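Local coordinates for protein 3-hydroxyacyl-CoA dehydrogenase (Archaeoglobus fulgidus, PDB 1ZEJ) that probably uses NAD(+) to oxidise a hydroxy substrate, either 3-hydroxyacyl-CoA or L-gulonate, and works as a homodimer, at residues H129-P134 with S174-F179; L139-I144 with V168-Q173; A30-H35 with S60-T65; I224-A229 with E249-K254. One frame throughout, in Å; residues are numbered along the deposited sequence.

Interaction 1: H129-P134 with S174-F179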
loop_
_atom_site.group_PDB
_atom_site.type_symbol
_atom_site.label_atom_id
_atom_site.label_comp_id
_atom_site.label_asym_id
_atom_site.label_seq_id
_atom_site.Cartn_x
_atom_site.Cartn_y
_atom_site.Cartn_z
ATOM N N HIS A 129 0.412 16.572 10.927
ATOM C CA HIS A 129 0.329 15.166 11.221
ATOM C C HIS A 129 1.677 14.483 10.950
ATOM O O HIS A 129 2.108 14.317 9.810
ATOM C CB HIS A 129 -0.806 14.585 10.372
ATOM C CG HIS A 129 -1.012 13.120 10.514
ATOM N ND1 HIS A 129 -1.487 12.344 9.476
ATOM C CD2 HIS A 129 -0.843 12.280 11.573
ATOM C CE1 HIS A 129 -1.565 11.085 9.879
ATOM N NE2 HIS A 129 -1.170 11.022 11.144
ATOM N N TRP A 130 2.384 14.228 12.042
ATOM C CA TRP A 130 3.684 13.592 12.029
ATOM C C TRP A 130 3.466 12.121 12.110
ATOM O O TRP A 130 2.497 11.665 12.689
ATOM C CB TRP A 130 4.491 13.997 13.263
ATOM C CG TRP A 130 4.868 15.457 13.350
ATOM C CD1 TRP A 130 4.069 16.475 13.782
ATOM C CD2 TRP A 130 6.129 16.048 13.043
ATOM N NE1 TRP A 130 4.748 17.653 13.764
ATOM C CE2 TRP A 130 6.013 17.422 13.294
ATOM C CE3 TRP A 130 7.338 15.555 12.563
ATOM C CZ2 TRP A 130 7.074 18.312 13.109
ATOM C CZ3 TRP A 130 8.405 16.438 12.394
ATOM C CH2 TRP A 130 8.261 17.801 12.648
HETATM N N MSE A 131 4.394 11.347 11.555
HETATM C CA MSE A 131 4.302 9.886 11.618
HETATM C C MSE A 131 5.185 9.411 12.782
HETATM O O MSE A 131 5.848 10.200 13.447
HETATM C CB MSE A 131 4.710 9.251 10.283
HETATM C CG MSE A 131 4.109 9.890 9.050
HETATM SE SE MSE A 131 2.164 9.720 8.968
HETATM C CE MSE A 131 1.665 11.428 8.092
ATOM N N ASN A 132 5.117 8.141 13.087
ATOM C CA ASN A 132 5.737 7.622 14.294
ATOM C C ASN A 132 6.912 6.735 13.971
ATOM O O ASN A 132 6.710 5.715 13.331
ATOM C CB ASN A 132 4.705 6.798 15.079
ATOM C CG ASN A 132 5.148 6.509 16.520
ATOM O OD1 ASN A 132 5.990 7.216 17.108
ATOM N ND2 ASN A 132 4.583 5.470 17.089
ATOM N N PRO A 133 8.126 7.067 14.466
ATOM C CA PRO A 133 8.521 8.270 15.225
ATOM C C PRO A 133 8.753 9.485 14.343
ATOM O O PRO A 133 9.302 9.324 13.228
ATOM C CB PRO A 133 9.830 7.857 15.896
ATOM C CG PRO A 133 10.098 6.435 15.530
ATOM C CD PRO A 133 9.241 6.124 14.343
ATOM N N PRO A 134 8.324 10.689 14.816
ATOM C CA PRO A 134 8.432 11.926 14.060
ATOM C C PRO A 134 9.828 12.213 13.538
ATOM O O PRO A 134 9.955 12.733 12.456
ATOM C CB PRO A 134 8.022 12.969 15.078
ATOM C CG PRO A 134 7.064 12.298 15.882
ATOM C CD PRO A 134 7.631 10.939 16.095
ATOM N N SER A 174 -6.603 14.011 6.650
ATOM C CA SER A 174 -5.385 13.310 6.262
ATOM C C SER A 174 -5.577 12.302 5.105
ATOM O O SER A 174 -6.456 11.425 5.173
ATOM C CB SER A 174 -4.833 12.546 7.479
ATOM O OG SER A 174 -3.900 11.561 7.104
ATOM N N LEU A 175 -4.691 12.361 4.109
ATOM C CA LEU A 175 -4.697 11.411 2.994
ATOM C C LEU A 175 -4.246 10.037 3.428
ATOM O O LEU A 175 -4.803 9.023 3.030
ATOM C CB LEU A 175 -3.804 11.906 1.843
ATOM C CG LEU A 175 -4.125 13.278 1.215
ATOM C CD1 LEU A 175 -3.232 13.495 -0.007
ATOM C CD2 LEU A 175 -5.562 13.414 0.801
ATOM N N VAL A 176 -3.236 9.990 4.294
ATOM C CA VAL A 176 -2.817 8.761 4.914
ATOM C C VAL A 176 -3.944 8.077 5.663
ATOM O O VAL A 176 -4.113 6.883 5.500
ATOM C CB VAL A 176 -1.618 9.001 5.907
ATOM C CG1 VAL A 176 -1.349 7.742 6.715
ATOM C CG2 VAL A 176 -0.391 9.456 5.128
ATOM N N ASN A 177 -4.710 8.789 6.484
ATOM C CA ASN A 177 -5.831 8.195 7.245
ATOM C C ASN A 177 -6.859 7.665 6.242
ATOM O O ASN A 177 -7.442 6.589 6.410
ATOM C CB ASN A 177 -6.461 9.217 8.189
ATOM C CG ASN A 177 -5.633 9.438 9.475
ATOM O OD1 ASN A 177 -4.624 8.781 9.688
ATOM N ND2 ASN A 177 -6.066 10.395 10.300
ATOM N N ARG A 178 -7.062 8.416 5.152
ATOM C CA ARG A 178 -8.079 8.026 4.150
ATOM C C ARG A 178 -7.678 6.725 3.492
ATOM O O ARG A 178 -8.499 5.838 3.339
ATOM C CB ARG A 178 -8.254 9.153 3.115
ATOM C CG ARG A 178 -9.071 10.327 3.682
ATOM C CD ARG A 178 -9.159 11.460 2.654
ATOM N NE ARG A 178 -9.925 11.049 1.481
ATOM C CZ ARG A 178 -10.273 11.894 0.531
ATOM N NH1 ARG A 178 -9.915 13.169 0.623
ATOM N NH2 ARG A 178 -10.978 11.473 -0.490
ATOM N N PHE A 179 -6.415 6.624 3.070
ATOM C CA PHE A 179 -5.919 5.409 2.437
ATOM C C PHE A 179 -5.900 4.231 3.412
ATOM O O PHE A 179 -6.268 3.149 3.039
ATOM C CB PHE A 179 -4.536 5.568 1.818
ATOM C CG PHE A 179 -4.552 6.185 0.454
ATOM C CD1 PHE A 179 -5.285 5.609 -0.571
ATOM C CD2 PHE A 179 -3.862 7.371 0.217
ATOM C CE1 PHE A 179 -5.282 6.173 -1.808
ATOM C CE2 PHE A 179 -3.865 7.921 -1.029
ATOM C CZ PHE A 179 -4.564 7.336 -2.035
#
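H129, near the end of strand 125-130, faces S174, the residue just before helix 175-193, with their CA atoms 7.8 Å apart. This is where the Rossmann-type NAD(+)-binding domain meets the first helix of the C-terminal domain. H129 is predicted to be important for catalytic activity. Its CG lies anti to the backbone N (chi1 178°), which carries the imidazole across to the start of the helix. ND1 comes within 3.5 Å of S174 OG. Both atoms are hydrogen-bonded to E141 OE1, so one carboxylate oxygen links the two segments. S174 is the N-cap of helix 175-193, and its OG accepts from N177 N at 3.0 Å in a nearly straight bond (168°). E141 OE2 takes V176 N of the same helix turn. The N177 amide crosses the imidazole obliquely, its plane turned 56° from the ring, and OD1 is 3.8 Å from H129 CE1. N177 ND2 bonds to S108 O, and S108 is a predicted NAD(+)-binding residue. The selenomethionine M131 bends back so that its methyl lies over the rim of one H129 ring face, 3.5 Å above the plane. The same methyl, M131 CE, touches V176 CG2 at 4.1 Å.

Interaction 2: L139-I144 with V168-Q173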
loop_
_atom_site.group_PDB
_atom_site.type_symbol
_atom_site.label_atom_id
_atom_site.label_comp_id
_atom_site.label_asym_id
_atom_site.label_seq_id
_atom_site.Cartn_x
_atom_site.Cartn_y
_atom_site.Cartn_z
ATOM N N LEU A 139 7.561 11.480 6.148
ATOM C CA LEU A 139 6.330 12.160 5.751
ATOM C C LEU A 139 5.721 12.979 6.880
ATOM O O LEU A 139 5.632 12.518 8.031
ATOM C CB LEU A 139 5.298 11.168 5.166
ATOM C CG LEU A 139 4.015 11.839 4.682
ATOM C CD1 LEU A 139 4.226 12.521 3.308
ATOM C CD2 LEU A 139 2.924 10.874 4.574
ATOM N N VAL A 140 5.360 14.217 6.563
ATOM C CA VAL A 140 4.515 15.006 7.440
ATOM C C VAL A 140 3.411 15.575 6.567
ATOM O O VAL A 140 3.674 16.124 5.498
ATOM C CB VAL A 140 5.270 16.125 8.163
ATOM C CG1 VAL A 140 4.364 16.857 9.107
ATOM C CG2 VAL A 140 6.426 15.563 8.909
ATOM N N GLU A 141 2.183 15.412 7.012
ATOM C CA GLU A 141 1.025 15.986 6.336
ATOM C C GLU A 141 0.609 17.273 7.017
ATOM O O GLU A 141 0.545 17.333 8.240
ATOM C CB GLU A 141 -0.153 15.051 6.380
ATOM C CG GLU A 141 -0.013 13.830 5.499
ATOM C CD GLU A 141 -1.226 12.919 5.623
ATOM O OE1 GLU A 141 -1.709 12.742 6.787
ATOM O OE2 GLU A 141 -1.727 12.412 4.568
ATOM N N ILE A 142 0.360 18.304 6.230
ATOM C CA ILE A 142 -0.304 19.495 6.751
ATOM C C ILE A 142 -1.753 19.362 6.400
ATOM O O ILE A 142 -2.065 19.157 5.221
ATOM C CB ILE A 142 0.269 20.750 6.110
ATOM C CG1 ILE A 142 1.741 20.915 6.548
ATOM C CG2 ILE A 142 -0.617 21.975 6.412
ATOM C CD1 ILE A 142 2.474 22.012 5.876
ATOM N N VAL A 143 -2.629 19.495 7.397
ATOM C CA VAL A 143 -4.048 19.318 7.177
ATOM C C VAL A 143 -4.701 20.658 7.490
ATOM O O VAL A 143 -4.699 21.096 8.630
ATOM C CB VAL A 143 -4.605 18.203 8.042
ATOM C CG1 VAL A 143 -6.081 17.949 7.709
ATOM C CG2 VAL A 143 -3.811 16.917 7.846
ATOM N N ILE A 144 -5.224 21.304 6.464
ATOM C CA ILE A 144 -5.772 22.627 6.621
ATOM C C ILE A 144 -7.287 22.638 6.875
ATOM O O ILE A 144 -8.038 21.774 6.423
ATOM C CB ILE A 144 -5.352 23.559 5.475
ATOM C CG1 ILE A 144 -6.036 23.231 4.157
ATOM C CG2 ILE A 144 -3.816 23.514 5.305
ATOM C CD1 ILE A 144 -5.981 24.364 3.200
ATOM N N VAL A 168 3.154 16.813 2.453
ATOM C CA VAL A 168 1.950 16.802 1.647
ATOM C C VAL A 168 0.886 17.650 2.364
ATOM O O VAL A 168 0.640 17.455 3.559
ATOM C CB VAL A 168 1.400 15.355 1.431
ATOM C CG1 VAL A 168 0.097 15.378 0.668
ATOM C CG2 VAL A 168 2.391 14.503 0.658
ATOM N N VAL A 169 0.286 18.594 1.622
ATOM C CA VAL A 169 -0.759 19.469 2.158
ATOM C C VAL A 169 -2.108 18.917 1.760
ATOM O O VAL A 169 -2.299 18.639 0.581
ATOM C CB VAL A 169 -0.608 20.912 1.613
ATOM C CG1 VAL A 169 -1.666 21.807 2.249
ATOM C CG2 VAL A 169 0.774 21.478 1.897
ATOM N N CYS A 170 -3.011 18.770 2.733
ATOM C CA CYS A 170 -4.287 18.062 2.595
ATOM C C CYS A 170 -5.343 19.052 3.049
ATOM O O CYS A 170 -5.062 19.801 3.952
ATOM C CB CYS A 170 -4.419 16.869 3.617
ATOM S SG CYS A 170 -3.188 15.818 3.753
ATOM N N LYS A 171 -6.537 18.994 2.471
ATOM C CA LYS A 171 -7.676 19.788 2.930
ATOM C C LYS A 171 -8.574 18.954 3.826
ATOM O O LYS A 171 -9.067 17.899 3.426
ATOM C CB LYS A 171 -8.477 20.373 1.753
ATOM C CG LYS A 171 -7.790 21.525 1.025
ATOM C CD LYS A 171 -8.826 22.434 0.289
ATOM C CE LYS A 171 -8.135 23.497 -0.620
ATOM N NZ LYS A 171 -7.349 22.883 -1.731
ATOM N N GLY A 172 -8.771 19.427 5.046
ATOM C CA GLY A 172 -9.743 18.887 5.977
ATOM C C GLY A 172 -9.425 17.553 6.614
ATOM O O GLY A 172 -9.644 17.397 7.827
ATOM N N GLN A 173 -8.954 16.583 5.819
ATOM C CA GLN A 173 -8.632 15.217 6.323
ATOM C C GLN A 173 -7.288 14.774 5.825
ATOM O O GLN A 173 -6.928 15.055 4.695
ATOM C CB GLN A 173 -9.647 14.156 5.875
ATOM C CG GLN A 173 -11.041 14.421 6.325
ATOM C CD GLN A 173 -12.020 13.408 5.849
ATOM O OE1 GLN A 173 -11.674 12.258 5.567
ATOM N NE2 GLN A 173 -13.269 13.824 5.746
#
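I142 O takes two groups of the neighbouring strand at once. C170 N donates to it at 2.7 Å, nearly along the C=O axis, and V169 CA adds a CA-H...O contact at 3.3 Å. The two strands, 139-144 and 166-171, run parallel in register and are joined through helix 150-162, a beta-alpha-beta unit at one end of the Rossmann-type sheet. Five backbone bonds zip them together, running from V168 N to V140 O at the start to G172 N to I144 O at the end. The short strand axes pass 4.6 Å apart at 30°, the usual sheet twist. I142, I144, V169 and K171 share one face. V153 and V156 of helix 150-162 cover its apolar part. I144 CG1 sits between the backbone N and the carbonyl carbon (chi1 72°), and this sets it beside K171 CG at 4.0 Å. The other face carries E141, V143, V168 and C170, and L175 of helix 175-193 packs on E141 and C170. The extended E141 chain passes C170, with OE2 3.8 Å from SG. Beyond the cysteine the carboxylate reaches interaction 1, S174 being its strongest partner. At the start of the strands the L139 and V168 side chains cross at a slant, CD1 of L139 3.8 Å from CG2 of V168. At the far end V143 CG1 lies against the turn after the strand, 3.5 Å from G172 C.

Interaction 3: A30-H35 with S60-T65; sequences AIASKH and SKIEFT
The C-terminal end of helix 22-32 meets the start of edge strand 62-65 in the Rossmann-type NAD(+)-binding domain. The shared patch is small, about 206 Å². A32 and K61 are the closest in backbone, with CA atoms 5.9 Å apart. A32 points its CB at I62 and touches CG1 at 3.9 Å, with CD1 equally near. This is the apolar half of the contact, and I54 lies against I62 as well.

K61 makes the polar half. Its chain bends at chi2 (-103°) and chi3 (-95°) and folds along the carbonyls of A32, K34 and H35, at and just after the helix end. K61 CE comes 3.2 Å from A32 O and 3.4 Å from H35 O. K61 NZ then gives a weak, long hydrogen bond to K34 O at 3.4 Å. A positive group here probably suits the negative end of the helix dipole.

The helix end is held by backbone bonds as well: I31 O accepts from both K34 N and H35 N. The H35 side chain starts away from the strand; its ND1 bonds to M13 N and its ring stacks on F159.

The strand pairs edge to edge with strand 36-40, K61 and E63 both bonding to V37 through the backbone. The glycine-rich G19-G24 segment, predicted to bind NAD(+), runs into the first turn of helix 22-32. Strand 14-18, this GxGxxG turn and helix 22-32 form the beta-alpha start typical of the dinucleotide-binding Rossmann fold.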
loop_
_atom_site.group_PDB
_atom_site.type_symbol
_atom_site.label_atom_id
_atom_site.label_comp_id
_atom_site.label_asym_id
_atom_site.label_seq_id
_atom_site.Cartn_x
_atom_site.Cartn_y
_atom_site.Cartn_z
ATOM N N ALA A 30 12.887 15.762 16.439
ATOM C CA ALA A 30 12.947 16.085 15.007
ATOM C C ALA A 30 13.351 17.540 14.758
ATOM O O ALA A 30 14.217 17.840 13.941
ATOM C CB ALA A 30 11.592 15.779 14.347
ATOM N N ILE A 31 12.751 18.451 15.509
ATOM C CA ILE A 31 12.992 19.861 15.302
ATOM C C ILE A 31 14.386 20.337 15.830
ATOM O O ILE A 31 15.005 21.237 15.250
ATOM C CB ILE A 31 11.821 20.649 15.941
ATOM C CG1 ILE A 31 10.556 20.372 15.121
ATOM C CG2 ILE A 31 12.124 22.158 15.991
ATOM C CD1 ILE A 31 9.330 20.994 15.627
ATOM N N ALA A 32 14.844 19.748 16.933
ATOM C CA ALA A 32 16.046 20.159 17.586
ATOM C C ALA A 32 17.289 19.886 16.751
ATOM O O ALA A 32 18.334 20.451 17.057
ATOM C CB ALA A 32 16.178 19.496 18.937
ATOM N N SER A 33 17.149 19.051 15.706
ATOM C CA SER A 33 18.197 18.837 14.721
ATOM C C SER A 33 18.659 20.143 14.073
ATOM O O SER A 33 19.858 20.289 13.822
ATOM C CB SER A 33 17.773 17.813 13.654
ATOM O OG SER A 33 16.627 18.219 12.943
ATOM N N LYS A 34 17.722 21.083 13.866
ATOM C CA LYS A 34 17.975 22.345 13.181
ATOM C C LYS A 34 17.613 23.601 13.992
ATOM O O LYS A 34 18.111 24.677 13.692
ATOM C CB LYS A 34 17.213 22.382 11.842
ATOM C CG LYS A 34 17.867 21.575 10.682
ATOM C CD LYS A 34 17.770 20.083 10.945
ATOM C CE LYS A 34 17.442 19.217 9.708
ATOM N NZ LYS A 34 16.707 17.940 10.102
ATOM N N HIS A 35 16.779 23.475 15.021
ATOM C CA HIS A 35 16.198 24.649 15.679
ATOM C C HIS A 35 16.224 24.526 17.198
ATOM O O HIS A 35 16.517 23.472 17.767
ATOM C CB HIS A 35 14.751 24.803 15.244
ATOM C CG HIS A 35 14.578 24.992 13.776
ATOM N ND1 HIS A 35 14.986 26.133 13.120
ATOM C CD2 HIS A 35 14.012 24.201 12.838
ATOM C CE1 HIS A 35 14.712 26.020 11.834
ATOM N NE2 HIS A 35 14.115 24.858 11.635
ATOM N N SER A 60 21.186 20.401 24.470
ATOM C CA SER A 60 21.589 21.812 24.487
ATOM C C SER A 60 20.589 22.707 23.703
ATOM O O SER A 60 20.514 23.901 23.935
ATOM C CB SER A 60 23.033 21.965 23.952
ATOM O OG SER A 60 23.076 21.742 22.548
ATOM N N LYS A 61 19.781 22.126 22.831
ATOM C CA LYS A 61 18.820 22.908 22.038
ATOM C C LYS A 61 17.375 22.898 22.599
ATOM O O LYS A 61 16.503 23.554 22.047
ATOM C CB LYS A 61 18.802 22.388 20.600
ATOM C CG LYS A 61 20.184 22.424 19.886
ATOM C CD LYS A 61 20.260 23.605 18.916
ATOM C CE LYS A 61 19.898 23.202 17.461
ATOM N NZ LYS A 61 19.942 24.382 16.502
ATOM N N ILE A 62 17.115 22.150 23.672
ATOM C CA ILE A 62 15.747 21.945 24.193
ATOM C C ILE A 62 15.636 22.486 25.621
ATOM O O ILE A 62 16.446 22.095 26.466
ATOM C CB ILE A 62 15.340 20.445 24.154
ATOM C CG1 ILE A 62 15.352 19.899 22.720
ATOM C CG2 ILE A 62 13.902 20.257 24.688
ATOM C CD1 ILE A 62 15.398 18.369 22.615
ATOM N N GLU A 63 14.667 23.381 25.873
ATOM C CA GLU A 63 14.340 23.852 27.223
ATOM C C GLU A 63 13.112 23.063 27.637
ATOM O O GLU A 63 12.182 22.910 26.843
ATOM C CB GLU A 63 14.065 25.353 27.266
ATOM C CG GLU A 63 13.441 25.837 28.609
ATOM C CD GLU A 63 13.238 27.355 28.668
ATOM O OE1 GLU A 63 13.728 28.056 27.756
ATOM O OE2 GLU A 63 12.609 27.832 29.637
ATOM N N PHE A 64 13.128 22.524 28.845
ATOM C CA PHE A 64 11.961 21.862 29.396
ATOM C C PHE A 64 11.283 22.822 30.377
ATOM O O PHE A 64 11.957 23.421 31.226
ATOM C CB PHE A 64 12.369 20.586 30.094
ATOM C CG PHE A 64 13.109 19.622 29.198
ATOM C CD1 PHE A 64 14.478 19.760 28.992
ATOM C CD2 PHE A 64 12.451 18.568 28.606
ATOM C CE1 PHE A 64 15.167 18.888 28.155
ATOM C CE2 PHE A 64 13.153 17.667 27.793
ATOM C CZ PHE A 64 14.499 17.858 27.577
ATOM N N THR A 65 9.965 22.948 30.300
ATOM C CA THR A 65 9.256 23.871 31.189
ATOM C C THR A 65 7.825 23.442 31.440
ATOM O O THR A 65 7.235 22.719 30.643
ATOM C CB THR A 65 9.244 25.267 30.538
ATOM O OG1 THR A 65 8.594 26.210 31.382
ATOM C CG2 THR A 65 8.551 25.259 29.200
#

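Interaction 4: I224-A229 with E249-K254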
loop_
_atom_site.group_PDB
_atom_site.type_symbol
_atom_site.label_atom_id
_atom_site.label_comp_id
_atom_site.label_asym_id
_atom_site.label_seq_id
_atom_site.Cartn_x
_atom_site.Cartn_y
_atom_site.Cartn_z
ATOM N N ILE A 224 0.891 -0.458 -15.739
ATOM C CA ILE A 224 -0.237 -1.342 -16.051
ATOM C C ILE A 224 -0.808 -0.940 -17.410
ATOM O O ILE A 224 -1.027 -1.792 -18.275
ATOM C CB ILE A 224 -1.329 -1.307 -14.935
ATOM C CG1 ILE A 224 -0.902 -2.205 -13.762
ATOM C CG2 ILE A 224 -2.714 -1.771 -15.441
ATOM C CD1 ILE A 224 -1.581 -1.847 -12.468
ATOM N N GLY A 225 -1.020 0.371 -17.600
ATOM C CA GLY A 225 -1.662 0.888 -18.793
ATOM C C GLY A 225 -3.010 1.427 -18.385
ATOM O O GLY A 225 -3.808 0.715 -17.779
ATOM N N LEU A 226 -3.231 2.718 -18.636
ATOM C CA LEU A 226 -4.473 3.362 -18.244
ATOM C C LEU A 226 -5.653 2.798 -19.025
ATOM O O LEU A 226 -6.714 2.642 -18.449
ATOM C CB LEU A 226 -4.393 4.877 -18.439
ATOM C CG LEU A 226 -3.900 5.700 -17.258
ATOM C CD1 LEU A 226 -2.612 5.176 -16.664
ATOM C CD2 LEU A 226 -3.789 7.192 -17.667
ATOM N N ASP A 227 -5.465 2.547 -20.333
ATOM C CA ASP A 227 -6.461 1.844 -21.156
ATOM C C ASP A 227 -6.789 0.433 -20.594
ATOM O O ASP A 227 -7.964 0.056 -20.444
ATOM C CB ASP A 227 -6.015 1.797 -22.627
ATOM C CG ASP A 227 -4.604 1.221 -22.817
ATOM O OD1 ASP A 227 -3.813 1.091 -21.855
ATOM O OD2 ASP A 227 -4.291 0.873 -23.944
ATOM N N VAL A 228 -5.740 -0.320 -20.261
ATOM C CA VAL A 228 -5.890 -1.638 -19.679
ATOM C C VAL A 228 -6.713 -1.543 -18.404
ATOM O O VAL A 228 -7.682 -2.287 -18.224
ATOM C CB VAL A 228 -4.505 -2.283 -19.384
ATOM C CG1 VAL A 228 -4.652 -3.481 -18.475
ATOM C CG2 VAL A 228 -3.844 -2.678 -20.687
ATOM N N ALA A 229 -6.347 -0.600 -17.541
ATOM C CA ALA A 229 -7.023 -0.427 -16.268
ATOM C C ALA A 229 -8.475 -0.012 -16.413
ATOM O O ALA A 229 -9.331 -0.520 -15.706
ATOM C CB ALA A 229 -6.262 0.570 -15.389
ATOM N N GLU A 249 -13.923 8.843 -14.142
ATOM C CA GLU A 249 -14.001 9.844 -15.202
ATOM C C GLU A 249 -12.654 10.435 -15.654
ATOM O O GLU A 249 -12.436 10.633 -16.852
ATOM C CB GLU A 249 -14.904 10.986 -14.726
ATOM C CG GLU A 249 -15.094 12.112 -15.730
ATOM C CD GLU A 249 -15.945 13.231 -15.176
ATOM O OE1 GLU A 249 -15.565 13.795 -14.126
ATOM O OE2 GLU A 249 -16.990 13.560 -15.802
ATOM N N TRP A 250 -11.766 10.729 -14.704
ATOM C CA TRP A 250 -10.440 11.292 -15.029
ATOM C C TRP A 250 -9.676 10.358 -15.973
ATOM O O TRP A 250 -8.911 10.806 -16.825
ATOM C CB TRP A 250 -9.608 11.605 -13.758
ATOM C CG TRP A 250 -9.135 10.441 -12.945
ATOM C CD1 TRP A 250 -9.671 10.003 -11.774
ATOM C CD2 TRP A 250 -7.997 9.591 -13.204
ATOM N NE1 TRP A 250 -8.960 8.928 -11.294
ATOM C CE2 TRP A 250 -7.932 8.648 -12.146
ATOM C CE3 TRP A 250 -7.045 9.516 -14.237
ATOM C CZ2 TRP A 250 -6.966 7.650 -12.086
ATOM C CZ3 TRP A 250 -6.082 8.506 -14.187
ATOM C CH2 TRP A 250 -6.044 7.590 -13.102
ATOM N N LEU A 251 -9.913 9.065 -15.805
ATOM C CA LEU A 251 -9.249 8.036 -16.583
ATOM C C LEU A 251 -9.729 8.063 -18.023
ATOM O O LEU A 251 -8.954 7.841 -18.949
ATOM C CB LEU A 251 -9.536 6.672 -15.955
ATOM C CG LEU A 251 -8.646 5.480 -16.294
ATOM C CD1 LEU A 251 -7.215 5.763 -15.948
ATOM C CD2 LEU A 251 -9.094 4.221 -15.523
ATOM N N GLN A 252 -11.008 8.358 -18.213
ATOM C CA GLN A 252 -11.582 8.333 -19.555
ATOM C C GLN A 252 -11.092 9.495 -20.425
ATOM O O GLN A 252 -10.888 9.326 -21.622
ATOM C CB GLN A 252 -13.110 8.207 -19.493
ATOM C CG GLN A 252 -13.916 9.498 -19.466
ATOM C CD GLN A 252 -15.367 9.262 -19.026
ATOM O OE1 GLN A 252 -15.636 8.409 -18.157
ATOM N NE2 GLN A 252 -16.300 10.005 -19.623
ATOM N N GLU A 253 -10.840 10.652 -19.806
ATOM C CA GLU A 253 -10.257 11.789 -20.514
ATOM C C GLU A 253 -8.840 11.465 -20.996
ATOM O O GLU A 253 -8.441 11.864 -22.085
ATOM C CB GLU A 253 -10.230 13.038 -19.611
ATOM N N LYS A 254 -8.080 10.765 -20.167
ATOM C CA LYS A 254 -6.733 10.306 -20.532
ATOM C C LYS A 254 -6.714 9.387 -21.754
ATOM O O LYS A 254 -5.866 9.522 -22.645
ATOM C CB LYS A 254 -6.088 9.581 -19.334
ATOM C CG LYS A 254 -5.698 10.495 -18.169
ATOM C CD LYS A 254 -4.541 11.384 -18.543
ATOM C CE LYS A 254 -3.794 11.914 -17.321
ATOM N NZ LYS A 254 -2.693 12.831 -17.808
#
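L226 and L251 form the tight part of this contact. L226 CG lies 3.6 Å from L251 CD1, and its CB is only slightly farther from the same methyl. The two side chains cross at a slant. L251 has CG anti to its own backbone N (chi1 -161°), which sends the isobutyl group across to the first turn of the other helix. There its CD2 is 4.1 Å from L226 O and 4.4 Å from A229 C. Farther out, L226 CD2 meets K254 CB at 3.7 Å, and it reaches the edge of the W250 ring, near the ring plane, at CZ3 (4.4 Å). L251 CB lies over the rim of one face of that ring. L221 of helix 197-224 also packs on L226, A229 and W250. W250 packs on S188 of the second subunit as well.

The contact joins helices 226-240 and 249-256 of the helical C-terminal domain. G225, with its positive phi (111°), stands between helix 197-224 and helix 226-240 and is the N-cap of the latter. No hydrogen bond crosses between the two segments.

The outer side is looser and polar. D227 points away from the partner helix and forms a salt bridge with K263, while its OD1 also takes V228 N in a weak bond at 2.9 Å. V228 is exposed. K254 starts toward L226 but bends at chi2 (-69°), and its amine leads off to G267 O and E259.

From the N terminus, interaction 3 closes first. It ties the end of helix 22-32 to edge strand 62-65 across a loop that includes strand 36-40. Interaction 1 opens next, at the end of strand 125-130, and closes at the start of helix 175-193. Interaction 2 is nested inside that loop and pairs strand 139-144 with strand 166-171, the other edge of the same sheet. E141 joins the two contacts. A30 of interaction 3 touches W130 and P134 of interaction 1. Interaction 4 comes last and closes a loop from the start of helix 226-240 to helix 249-256, in the helical C-terminal domain. Its centre lies about 48 Å from that of interaction 3. No loops cross.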